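Local coordinates for transglutaminase-like domain-containing protein (Streptococcus suis, PDB 4XZ7) that acts as a transglutaminase and serves as an antiphagocytic virulence factor, at the interface of chains A and B. Sequence-based numbering; all coordinates share one arbitrary frame. Chains: chain A/B, Putative uncharacterized protein.

The interface of chains A and B. Residues chain A 105, 134, 137-138, 141; chain B 273, 372-373, 375.
B:Leu375 meets A:Leu137, and both side chains have the same first torsion: CG stands anti to the carbonyl carbon and beside the backbone N (chi1 -72° and -73°). The two side chains cross obliquely. The methyl CD2 of B:Leu375 lies 3.6 Å from the methyl CD1 of A:Leu137. B:Leu375 CG packs on A:Leu137 CB at 3.7 Å. The other methyl of B:Leu375, CD1, points to A:Leu138, whose side chain crosses B:Leu375 at about a right angle. B:Leu375 CD1 lies 3.7 Å from A:Leu138 CG. A:Lys134 lines the same pocket with its aliphatic chain. Its CG is anti to the backbone N (chi1 -177°), and the chain is bent further out. This brings A:Lys134 CD to 3.8 Å from B:Leu375 CD2. A:Leu105 lies farther off. B:Leu375 thus fits like a plug among apolar groups of chain A and buries 117 Å² of its surface.

A:Leu137 also faces B:Leu373. A:Leu137 CD2 sits against the backbone carbonyl of B:Leu373, 3.2 Å from its O, with B:Leu373 CA and the methyl CD2 of B:Leu373 as neighbours. No direct polar bond crosses this patch. A water bridges two backbone carbonyls instead, 2.5 Å from A:Leu137 O and 3.1 Å from B:Leu373 O. The guanidinium of B:Arg273 turns an edge towards this water. Its NH1 also lies near the methyl of A:Ala141.

The patch is one part of the two-fold homodimer interface and has a symmetry twin. Chain A supplies helix 132-140 and the loop residues A:Leu105 and A:Ala141. Chain B supplies the 3-10 turn 372-374, B:Leu375 just after it, and helix 264-277 of the transglutaminase-like region, which this fragment of the longer protein holds.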
loop_
_atom_site.group_PDB
_atom_site.type_symbol
_atom_site.label_atom_id
_atom_site.label_comp_id
_atom_site.label_asym_id
_atom_site.label_seq_id
_atom_site.Cartn_x
_atom_site.Cartn_y
_atom_site.Cartn_z
ATOM N N LEU A 105 -5.470 6.319 27.109
ATOM C CA LEU A 105 -5.346 5.794 25.755
ATOM C C LEU A 105 -3.894 5.887 25.279
ATOM O O LEU A 105 -3.242 6.922 25.432
ATOM C CB LEU A 105 -6.284 6.550 24.805
ATOM C CG LEU A 105 -7.421 5.728 24.193
ATOM C CD1 LEU A 105 -8.199 4.995 25.251
ATOM C CD2 LEU A 105 -8.355 6.577 23.305
ATOM N N LYS A 134 -16.424 -0.848 25.995
ATOM C CA LYS A 134 -15.230 -0.087 25.677
ATOM C C LYS A 134 -14.898 -0.104 24.168
ATOM O O LYS A 134 -14.446 0.898 23.597
ATOM C CB LYS A 134 -14.056 -0.624 26.485
ATOM C CG LYS A 134 -12.785 0.172 26.260
ATOM C CD LYS A 134 -12.868 1.517 26.947
ATOM C CE LYS A 134 -11.930 1.559 28.146
ATOM N NZ LYS A 134 -10.496 1.485 27.698
ATOM N N LEU A 137 -17.185 2.209 22.377
ATOM C CA LEU A 137 -16.739 3.613 22.457
ATOM C C LEU A 137 -15.529 3.916 21.554
ATOM O O LEU A 137 -15.467 4.966 20.867
ATOM C CB LEU A 137 -16.412 3.988 23.902
ATOM C CG LEU A 137 -17.644 4.142 24.788
ATOM C CD1 LEU A 137 -17.270 4.412 26.244
ATOM C CD2 LEU A 137 -18.507 5.269 24.244
ATOM N N LEU A 138 -14.574 2.992 21.538
ATOM C CA LEU A 138 -13.446 3.107 20.600
ATOM C C LEU A 138 -13.980 3.217 19.168
ATOM O O LEU A 138 -13.601 4.116 18.413
ATOM C CB LEU A 138 -12.494 1.915 20.742
ATOM C CG LEU A 138 -11.540 1.957 21.954
ATOM C CD1 LEU A 138 -10.877 0.597 22.202
ATOM C CD2 LEU A 138 -10.472 3.026 21.761
ATOM N N ALA A 141 -15.211 6.401 18.189
ATOM C CA ALA A 141 -14.160 7.383 17.903
ATOM C C ALA A 141 -13.423 7.128 16.577
ATOM O O ALA A 141 -12.440 7.805 16.265
ATOM C CB ALA A 141 -13.157 7.415 19.050
ATOM N N ARG B 273 -18.921 11.108 17.200
ATOM C CA ARG B 273 -17.926 11.820 18.006
ATOM C C ARG B 273 -18.466 13.189 18.414
ATOM O O ARG B 273 -18.462 13.531 19.598
ATOM C CB ARG B 273 -16.603 11.978 17.254
ATOM C CG ARG B 273 -15.482 12.557 18.095
ATOM C CD ARG B 273 -14.934 11.541 19.094
ATOM N NE ARG B 273 -13.802 12.080 19.844
ATOM C CZ ARG B 273 -13.353 11.562 20.979
ATOM N NH1 ARG B 273 -13.933 10.484 21.491
ATOM N NH2 ARG B 273 -12.333 12.119 21.611
ATOM N N ASP B 372 -16.994 10.853 29.735
ATOM C CA ASP B 372 -16.419 9.507 29.796
ATOM C C ASP B 372 -16.603 8.767 28.479
ATOM O O ASP B 372 -15.723 8.017 28.060
ATOM C CB ASP B 372 -17.052 8.689 30.925
ATOM C CG ASP B 372 -16.567 9.107 32.287
ATOM O OD1 ASP B 372 -15.469 9.705 32.352
ATOM O OD2 ASP B 372 -17.284 8.837 33.282
ATOM N N LEU B 373 -17.745 8.984 27.823
ATOM C CA LEU B 373 -18.033 8.309 26.560
ATOM C C LEU B 373 -17.008 8.670 25.472
ATOM O O LEU B 373 -16.866 7.958 24.475
ATOM C CB LEU B 373 -19.449 8.647 26.085
ATOM C CG LEU B 373 -20.634 8.205 26.954
ATOM C CD1 LEU B 373 -21.949 8.456 26.223
ATOM C CD2 LEU B 373 -20.523 6.747 27.374
ATOM N N LEU B 375 -13.774 8.755 26.010
ATOM C CA LEU B 375 -12.600 7.918 26.308
ATOM C C LEU B 375 -11.301 8.687 26.490
ATOM O O LEU B 375 -10.487 8.354 27.352
ATOM C CB LEU B 375 -12.379 6.867 25.211
ATOM C CG LEU B 375 -13.360 5.697 25.141
ATOM C CD1 LEU B 375 -12.760 4.563 24.303
ATOM C CD2 LEU B 375 -13.755 5.211 26.538
HETATM O O HOH W 1 -15.561 7.296 21.798
#